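Local coordinates for protein ferredoxin-NADP reductase (Neisseria gonorrhoeae MIA_2011_03-10, PDB 5TR9) that probably shuttles electrons between NADPH and ferredoxin or flavodoxin through its bound FAD, as other ferredoxin-NADP reductases do, at residues 27-32 with 162-167; 125-130 with 153-158; 186-191 with 215-220. One frame throughout, in Å; residues are numbered along the deposited sequence.

Overall arrangement
Setting out from the N terminus, the chain builds the antiparallel FAD-binding sheet first, and the turn 27-32 between strands 17-27 and 32-38 supplies one half of contact 1. Its other half, 162-167, comes 130 residues later in the NAD-binding domain, so contact 1 closes a long loop and joins the two domains. Contact 2 falls within that loop: strands 122-128 and 150-157 pair in the parallel sheet, with helices 133-139 and 142-147 between them. Contact 3 follows in series, setting helix 213-218 against strand 185-191, the neighbour of strand 150-157. Leu163 of contact 1 packs on Val157 of contact 2 and on Pro189 of contact 3.

Contact 1 of 3, residues 27-32 with 162-167; sequences HHTPKL and ELIFND
Ile164 presses its branched side chain against His28 and Leu32 where the FAD-binding domain of this ferredoxin reductase meets the NAD-binding domain. Ile164 lies in a type I beta turn, Leu163 to Asn166, that leads into helix 166-173. From its CB, 4.0 Å from His28 CB, the side chain forks. The CG2 branch lies 3.7 Å from His28 CB and also meets Leu32 CD1, with Thr29 CG2 a little farther off. The other branch starts with Ile164 CG1 between the backbone N and the carbonyl carbon (Ile164 chi1 62°), where it sits over one face of the Phe165 ring. The tip, Ile164 CD1, rests over a face of the His28 imidazole, a CH-pi contact 3.9 Å from the centroid of the His28 ring and displaced toward the rim. Leu32 CD1 reaches on to within 3.8 Å of Glu162 CA, and the Leu32 and Ile164 side chains both pack on Phe80 of strand 76-82. No direct hydrogen bond links the two segments. The polar tie is a water, which donates to Ile164 O and lies 2.7 Å from His28 ND1. On the FAD-domain side, Thr34 OG1 is hydrogen-bonded to the other ring nitrogen, His28 NE2.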
# COMPACT_ATOMS: atom_id res chain seq x y z
N HIS A 27 15.33 8.75 5.19
CA HIS A 27 15.63 8.44 3.79
C HIS A 27 16.05 6.99 3.66
O HIS A 27 17.04 6.56 4.27
CB HIS A 27 16.71 9.36 3.24
CG HIS A 27 16.19 10.66 2.74
ND1 HIS A 27 15.91 11.73 3.58
CD2 HIS A 27 15.88 11.08 1.49
CE1 HIS A 27 15.47 12.74 2.86
NE2 HIS A 27 15.44 12.38 1.59
N HIS A 28 15.29 6.22 2.88
CA HIS A 28 15.69 4.87 2.52
C HIS A 28 16.56 4.86 1.27
O HIS A 28 17.48 4.05 1.16
CB HIS A 28 14.44 4.01 2.32
CG HIS A 28 13.57 3.95 3.53
ND1 HIS A 28 13.54 2.87 4.39
CD2 HIS A 28 12.71 4.87 4.05
CE1 HIS A 28 12.69 3.11 5.37
NE2 HIS A 28 12.17 4.32 5.19
N THR A 29 16.26 5.76 0.34
CA THR A 29 17.08 6.13 -0.80
C THR A 29 17.01 7.65 -0.88
O THR A 29 16.26 8.26 -0.11
CB THR A 29 16.57 5.51 -2.10
OG1 THR A 29 15.37 6.19 -2.48
CG2 THR A 29 16.28 4.01 -1.95
N PRO A 30 17.73 8.29 -1.81
CA PRO A 30 17.59 9.75 -1.94
C PRO A 30 16.18 10.22 -2.22
O PRO A 30 15.86 11.37 -1.90
CB PRO A 30 18.53 10.08 -3.11
CG PRO A 30 19.59 9.02 -3.03
CD PRO A 30 18.85 7.78 -2.63
N LYS A 31 15.31 9.37 -2.78
CA LYS A 31 13.99 9.78 -3.22
C LYS A 31 12.85 9.02 -2.55
O LYS A 31 11.69 9.27 -2.87
CB LYS A 31 13.87 9.62 -4.75
CG LYS A 31 14.89 10.42 -5.54
CD LYS A 31 14.67 11.92 -5.36
CE LYS A 31 15.75 12.73 -6.06
NZ LYS A 31 15.69 14.16 -5.67
N LEU A 32 13.15 8.08 -1.64
CA LEU A 32 12.11 7.33 -0.95
C LEU A 32 12.23 7.59 0.54
O LEU A 32 13.25 7.25 1.15
CB LEU A 32 12.22 5.82 -1.25
CG LEU A 32 12.04 5.46 -2.74
CD1 LEU A 32 12.27 3.97 -2.96
CD2 LEU A 32 10.67 5.88 -3.25
N GLU A 162 14.46 0.06 -4.83
CA GLU A 162 13.14 0.55 -4.43
C GLU A 162 12.40 -0.43 -3.52
O GLU A 162 11.32 -0.08 -3.02
CB GLU A 162 12.31 0.87 -5.67
CG GLU A 162 12.92 2.04 -6.45
CD GLU A 162 12.34 2.24 -7.83
OE1 GLU A 162 12.30 1.28 -8.63
OE2 GLU A 162 11.96 3.39 -8.15
N LEU A 163 12.93 -1.63 -3.31
CA LEU A 163 12.30 -2.62 -2.43
C LEU A 163 12.70 -2.33 -0.98
O LEU A 163 13.44 -3.08 -0.34
CB LEU A 163 12.70 -4.03 -2.85
CG LEU A 163 12.27 -4.52 -4.24
CD1 LEU A 163 13.01 -5.80 -4.61
CD2 LEU A 163 10.77 -4.71 -4.32
N ILE A 164 12.22 -1.19 -0.47
CA ILE A 164 12.75 -0.70 0.80
C ILE A 164 12.17 -1.43 2.01
O ILE A 164 12.67 -1.23 3.13
CB ILE A 164 12.56 0.82 0.94
CG1 ILE A 164 11.08 1.19 0.94
CG2 ILE A 164 13.32 1.58 -0.17
CD1 ILE A 164 10.83 2.60 1.49
N PHE A 165 11.17 -2.28 1.81
CA PHE A 165 10.63 -3.11 2.88
C PHE A 165 11.02 -4.57 2.72
O PHE A 165 10.51 -5.43 3.45
CB PHE A 165 9.10 -2.96 2.93
CG PHE A 165 8.66 -1.52 3.04
CD1 PHE A 165 8.76 -0.84 4.24
CD2 PHE A 165 8.19 -0.85 1.92
CE1 PHE A 165 8.38 0.49 4.35
CE2 PHE A 165 7.82 0.50 2.01
CZ PHE A 165 7.91 1.16 3.22
N ASN A 166 11.93 -4.86 1.79
CA ASN A 166 12.23 -6.24 1.41
C ASN A 166 12.77 -7.05 2.57
O ASN A 166 12.33 -8.18 2.82
CB ASN A 166 13.22 -6.25 0.25
CG ASN A 166 13.69 -7.64 -0.10
OD1 ASN A 166 13.00 -8.38 -0.81
ND2 ASN A 166 14.87 -8.01 0.38
N ASP A 167 13.78 -6.52 3.28
CA ASP A 167 14.36 -7.26 4.39
C ASP A 167 13.32 -7.57 5.45
O ASP A 167 13.27 -8.69 5.97
CB ASP A 167 15.52 -6.48 5.01
CG ASP A 167 16.73 -6.40 4.09
OD1 ASP A 167 16.69 -7.00 3.00
OD2 ASP A 167 17.71 -5.72 4.46
O HOH W 1 14.75 0.54 3.76

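Contact 2 of 3, residues 125-130 with 153-158. With FAD (flavin-adenine dinucleotide), chain C.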
# COMPACT_ATOMS: atom_id res chain seq x y z
N MET A 125 -2.43 -9.47 -2.20
CA MET A 125 -2.28 -8.02 -2.35
C MET A 125 -1.25 -7.73 -3.43
O MET A 125 -0.10 -8.18 -3.33
CB MET A 125 -1.88 -7.41 -1.00
CG MET A 125 -2.97 -7.58 0.06
SD MET A 125 -2.44 -7.14 1.73
CE MET A 125 -1.26 -8.43 2.01
N LEU A 126 -1.66 -7.01 -4.47
CA LEU A 126 -0.82 -6.71 -5.63
C LEU A 126 -0.55 -5.21 -5.64
O LEU A 126 -1.49 -4.41 -5.64
CB LEU A 126 -1.53 -7.12 -6.93
CG LEU A 126 -2.01 -8.57 -7.03
CD1 LEU A 126 -2.83 -8.73 -8.30
CD2 LEU A 126 -0.81 -9.53 -7.05
N CYS A 127 0.72 -4.81 -5.64
CA CYS A 127 0.95 -3.37 -5.58
C CYS A 127 2.20 -2.99 -6.36
O CYS A 127 3.06 -3.83 -6.65
CB CYS A 127 1.07 -2.88 -4.13
SG CYS A 127 2.39 -3.67 -3.17
N THR A 128 2.28 -1.70 -6.69
CA THR A 128 3.47 -1.10 -7.28
C THR A 128 3.91 0.10 -6.46
O THR A 128 3.08 0.84 -5.93
CB THR A 128 3.25 -0.62 -8.73
OG1 THR A 128 2.39 0.53 -8.75
CG2 THR A 128 2.66 -1.73 -9.58
N GLY A 129 5.23 0.31 -6.40
CA GLY A 129 5.74 1.56 -5.86
C GLY A 129 5.23 1.84 -4.47
O GLY A 129 5.23 0.97 -3.59
N SER A 130 4.76 3.07 -4.26
CA SER A 130 4.22 3.44 -2.95
C SER A 130 2.87 2.80 -2.65
O SER A 130 2.39 2.92 -1.52
CB SER A 130 4.11 4.97 -2.83
OG SER A 130 3.34 5.52 -3.89
N LEU A 153 1.71 -10.94 -0.47
CA LEU A 153 1.97 -9.57 -0.90
C LEU A 153 2.98 -9.61 -2.03
O LEU A 153 4.08 -10.16 -1.87
CB LEU A 153 2.48 -8.73 0.28
CG LEU A 153 2.84 -7.27 -0.03
CD1 LEU A 153 1.67 -6.51 -0.61
CD2 LEU A 153 3.37 -6.59 1.24
N ILE A 154 2.61 -9.04 -3.17
CA ILE A 154 3.46 -8.95 -4.36
C ILE A 154 3.76 -7.47 -4.56
O ILE A 154 2.84 -6.68 -4.82
CB ILE A 154 2.78 -9.55 -5.60
CG1 ILE A 154 2.52 -11.06 -5.47
CG2 ILE A 154 3.67 -9.33 -6.84
CD1 ILE A 154 1.44 -11.48 -4.51
N HIS A 155 5.04 -7.07 -4.43
CA HIS A 155 5.43 -5.66 -4.57
C HIS A 155 6.29 -5.50 -5.82
O HIS A 155 7.43 -5.97 -5.87
CB HIS A 155 6.19 -5.16 -3.34
CG HIS A 155 6.44 -3.68 -3.36
ND1 HIS A 155 7.51 -3.10 -2.70
CD2 HIS A 155 5.76 -2.66 -3.95
CE1 HIS A 155 7.46 -1.79 -2.88
NE2 HIS A 155 6.42 -1.50 -3.63
N SER A 156 5.74 -4.80 -6.81
CA SER A 156 6.44 -4.50 -8.07
C SER A 156 7.06 -3.11 -8.00
O SER A 156 6.39 -2.13 -7.65
CB SER A 156 5.46 -4.58 -9.24
OG SER A 156 6.00 -4.04 -10.44
N VAL A 157 8.34 -3.02 -8.37
CA VAL A 157 9.06 -1.76 -8.54
C VAL A 157 9.94 -1.91 -9.77
O VAL A 157 10.07 -3.00 -10.33
CB VAL A 157 9.92 -1.40 -7.31
CG1 VAL A 157 9.04 -1.26 -6.05
CG2 VAL A 157 10.99 -2.47 -7.10
N SER A 158 10.58 -0.81 -10.17
CA SER A 158 11.46 -0.91 -11.34
C SER A 158 12.81 -1.54 -11.02
O SER A 158 13.30 -2.40 -11.77
CB SER A 158 11.68 0.47 -11.95
OG SER A 158 10.48 1.01 -12.49
PA FAD C . 1.83 15.87 -7.79
O1A FAD C . 1.55 17.21 -8.39
O2A FAD C . 0.76 15.33 -6.84
O5B FAD C . 2.02 14.77 -8.89
C5B FAD C . 2.88 14.99 -10.03
C4B FAD C . 2.93 13.69 -10.79
O4B FAD C . 3.74 12.75 -10.05
C3B FAD C . 1.60 12.98 -10.96
O3B FAD C . 0.88 13.46 -12.08
C2B FAD C . 2.02 11.53 -11.16
O2B FAD C . 2.41 11.28 -12.50
C1B FAD C . 3.27 11.44 -10.28
N9A FAD C . 3.08 10.81 -8.98
C8A FAD C . 2.43 11.32 -7.89
N7A FAD C . 2.46 10.54 -6.84
C5A FAD C . 3.20 9.45 -7.27
C6A FAD C . 3.59 8.26 -6.62
N6A FAD C . 3.27 7.97 -5.35
N1A FAD C . 4.31 7.36 -7.33
C2A FAD C . 4.63 7.65 -8.60
N3A FAD C . 4.31 8.73 -9.31
C4A FAD C . 3.60 9.60 -8.58
N1 FAD C . 1.93 9.16 -2.79
C2 FAD C . 2.89 8.56 -2.02
O2 FAD C . 4.09 8.82 -2.18
N3 FAD C . 2.51 7.63 -1.07
C4 FAD C . 1.21 7.23 -0.80
O4 FAD C . 0.98 6.40 0.08
C4X FAD C . 0.21 7.88 -1.61
N5 FAD C . -1.06 7.54 -1.44
C5X FAD C . -2.01 8.16 -2.22
C6 FAD C . -3.35 7.82 -2.05
C7 FAD C . -4.34 8.42 -2.81
C7M FAD C . -5.78 8.04 -2.59
C8 FAD C . -4.00 9.39 -3.76
C8M FAD C . -5.06 10.06 -4.59
C9 FAD C . -2.66 9.73 -3.94
C9A FAD C . -1.66 9.13 -3.18
N10 FAD C . -0.29 9.42 -3.36
C10 FAD C . 0.66 8.84 -2.58
C1' FAD C . 0.14 10.52 -4.24
C2' FAD C . 0.33 11.80 -3.40
O2' FAD C . -0.93 12.32 -2.95
C3' FAD C . 1.08 12.88 -4.18
O3' FAD C . 0.50 13.03 -5.47
C4' FAD C . 2.60 12.66 -4.22
O4' FAD C . 3.12 12.81 -2.90
C5' FAD C . 3.31 13.63 -5.14
O5' FAD C . 2.93 14.98 -4.78
P FAD C . 3.56 16.22 -5.54
O1P FAD C . 5.07 16.23 -5.35
O2P FAD C . 2.79 17.43 -5.14
O3P FAD C . 3.24 15.87 -7.08
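Strands 125-128 and 153-157 run parallel, their axes 4.7 Å apart at the closest and 15° from exact alignment, as neighbours in the Rossmann-like sheet of the NAD-binding domain, with a right-handed beta-alpha-beta crossover between them. The ladder steps from Ile154 N to Met125 O, Cys127 N to Ile154 O, Ser156 N to Cys127 O and Gly129 N to Ser156 O, the last carrying the pairing just past the end of the first strand. On one face, Met125 CB meets Leu153 CD1 at 3.7 Å, and Cys127 SG lies between that methyl and the His155 ring, which it approaches obliquely, 3.6 Å from His155 CD2. Helix 133-139 covers Met125, Cys127 and Leu153 here. On the other face, Leu126 and Ile154 lie side by side, pointing the same way, with Leu126 CD2 3.9 Å from Ile154 CB. The His155 ring runs on toward Gly129, with Val157 CG1 over one face. His155 NE2 donates to Gly129 O at 2.7 Å, in the carbonyl plane on a lone pair, tying down the turn after the first strand. One residue on, Ser130 OG, part of the FAD pocket, accepts a hydrogen bond from the adenine amino group, FAD N6A, at 2.9 Å.

Contact 3 of 3, residues 186-191 with 215-220; sequences RFVPVT and EQALHT
Arg186 NH1 donates to Thr220 OG1 at 2.8 Å and also bonds Asn152 OD1 on the neighbouring strand 150-157, so one guanidinium nitrogen joins the parallel sheet of the NAD-binding domain to the residues just after helix 213-218. That helix finishes in a Schellman motif, with His219 at positive phi and its N bonded back to Gln216 O. Thr220 OG1 lies at the edge of the guanidinium, close to its plane, and the N-H...O angle at Arg186 NH1 is 145°. Above one face of the same group sits Leu218 O, 3.3 Å from Arg186 NH1 but poorly angled for a hydrogen bond. The carbonyls at a helix C terminus should still make this a favourable place for the positive charge. Nearer the backbone of the strand the contact is apolar. Arg186 CB packs 3.7 Å from Leu218 CD2, a methyl that the two strand residues Arg186 and Val188 share. Val188 CG2, anti to the carbonyl carbon and beside the backbone N, meets the same Leu218 CD2 at 3.7 Å. More loosely, Val188 CG2 lies 4.1 Å from Ala217 CB.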
# COMPACT_ATOMS: atom_id res chain seq x y z
N ARG A 186 3.35 -14.78 2.63
CA ARG A 186 4.28 -14.87 1.52
C ARG A 186 4.55 -13.48 0.98
O ARG A 186 3.62 -12.69 0.77
CB ARG A 186 3.73 -15.75 0.38
CG ARG A 186 3.61 -17.24 0.69
CD ARG A 186 2.46 -17.55 1.64
NE ARG A 186 2.15 -18.98 1.62
CZ ARG A 186 1.25 -19.53 0.82
NH1 ARG A 186 0.56 -18.77 -0.04
NH2 ARG A 186 1.04 -20.85 0.86
N PHE A 187 5.82 -13.18 0.72
CA PHE A 187 6.22 -11.94 0.07
C PHE A 187 6.96 -12.25 -1.22
O PHE A 187 7.91 -13.04 -1.21
CB PHE A 187 7.10 -11.09 1.01
CG PHE A 187 7.66 -9.86 0.35
CD1 PHE A 187 6.81 -8.85 -0.09
CD2 PHE A 187 9.02 -9.71 0.18
CE1 PHE A 187 7.31 -7.70 -0.70
CE2 PHE A 187 9.53 -8.56 -0.42
CZ PHE A 187 8.68 -7.56 -0.86
N VAL A 188 6.53 -11.63 -2.31
CA VAL A 188 7.14 -11.82 -3.62
C VAL A 188 7.57 -10.46 -4.16
O VAL A 188 6.72 -9.66 -4.57
CB VAL A 188 6.18 -12.51 -4.59
CG1 VAL A 188 6.83 -12.67 -5.96
CG2 VAL A 188 5.74 -13.87 -4.03
N PRO A 189 8.86 -10.14 -4.17
CA PRO A 189 9.30 -8.90 -4.81
C PRO A 189 9.39 -9.09 -6.32
O PRO A 189 9.78 -10.15 -6.80
CB PRO A 189 10.68 -8.65 -4.19
CG PRO A 189 11.20 -10.02 -3.86
CD PRO A 189 9.98 -10.88 -3.54
N VAL A 190 9.03 -8.04 -7.05
CA VAL A 190 9.08 -8.03 -8.51
C VAL A 190 9.86 -6.79 -8.93
O VAL A 190 9.54 -5.69 -8.50
CB VAL A 190 7.66 -7.99 -9.12
CG1 VAL A 190 7.72 -7.80 -10.62
CG2 VAL A 190 6.90 -9.27 -8.79
N THR A 191 10.89 -6.97 -9.76
CA THR A 191 11.59 -5.81 -10.31
C THR A 191 11.41 -5.82 -11.83
O THR A 191 11.91 -6.73 -12.50
CB THR A 191 13.06 -5.79 -9.90
OG1 THR A 191 13.70 -7.02 -10.25
CG2 THR A 191 13.18 -5.58 -8.39
N GLU A 215 1.10 -17.38 -9.12
CA GLU A 215 0.58 -18.60 -8.51
C GLU A 215 1.71 -19.57 -8.16
O GLU A 215 1.71 -20.16 -7.07
CB GLU A 215 -0.42 -19.24 -9.46
CG GLU A 215 -0.86 -20.63 -9.14
CD GLU A 215 -1.93 -21.09 -10.11
OE1 GLU A 215 -3.12 -20.79 -9.87
OE2 GLU A 215 -1.57 -21.72 -11.13
N GLN A 216 2.68 -19.73 -9.06
CA GLN A 216 3.79 -20.64 -8.79
C GLN A 216 4.68 -20.13 -7.66
O GLN A 216 5.14 -20.91 -6.82
CB GLN A 216 4.59 -20.86 -10.07
CG GLN A 216 3.90 -21.82 -11.04
CD GLN A 216 4.53 -21.82 -12.42
OE1 GLN A 216 5.66 -21.37 -12.62
NE2 GLN A 216 3.79 -22.33 -13.40
N ALA A 217 4.93 -18.81 -7.63
CA ALA A 217 5.77 -18.24 -6.58
C ALA A 217 5.13 -18.38 -5.20
O ALA A 217 5.83 -18.52 -4.20
CB ALA A 217 6.07 -16.77 -6.88
N LEU A 218 3.79 -18.35 -5.14
CA LEU A 218 3.06 -18.48 -3.89
C LEU A 218 2.82 -19.93 -3.48
O LEU A 218 2.44 -20.16 -2.33
CB LEU A 218 1.71 -17.77 -3.99
CG LEU A 218 1.79 -16.26 -4.24
CD1 LEU A 218 0.39 -15.65 -4.33
CD2 LEU A 218 2.59 -15.55 -3.13
N HIS A 219 3.02 -20.89 -4.39
CA HIS A 219 2.74 -22.30 -4.11
C HIS A 219 1.31 -22.49 -3.64
O HIS A 219 1.02 -23.33 -2.78
CB HIS A 219 3.73 -22.87 -3.10
CG HIS A 219 5.17 -22.65 -3.47
ND1 HIS A 219 5.81 -23.41 -4.42
CD2 HIS A 219 6.08 -21.76 -3.02
CE1 HIS A 219 7.06 -23.00 -4.54
NE2 HIS A 219 7.25 -22.00 -3.70
N THR A 220 0.40 -21.70 -4.20
CA THR A 220 -1.02 -21.72 -3.86
C THR A 220 -1.80 -21.53 -5.15
O THR A 220 -1.62 -20.51 -5.83
CB THR A 220 -1.36 -20.60 -2.87
OG1 THR A 220 -0.58 -20.74 -1.67
CG2 THR A 220 -2.84 -20.63 -2.51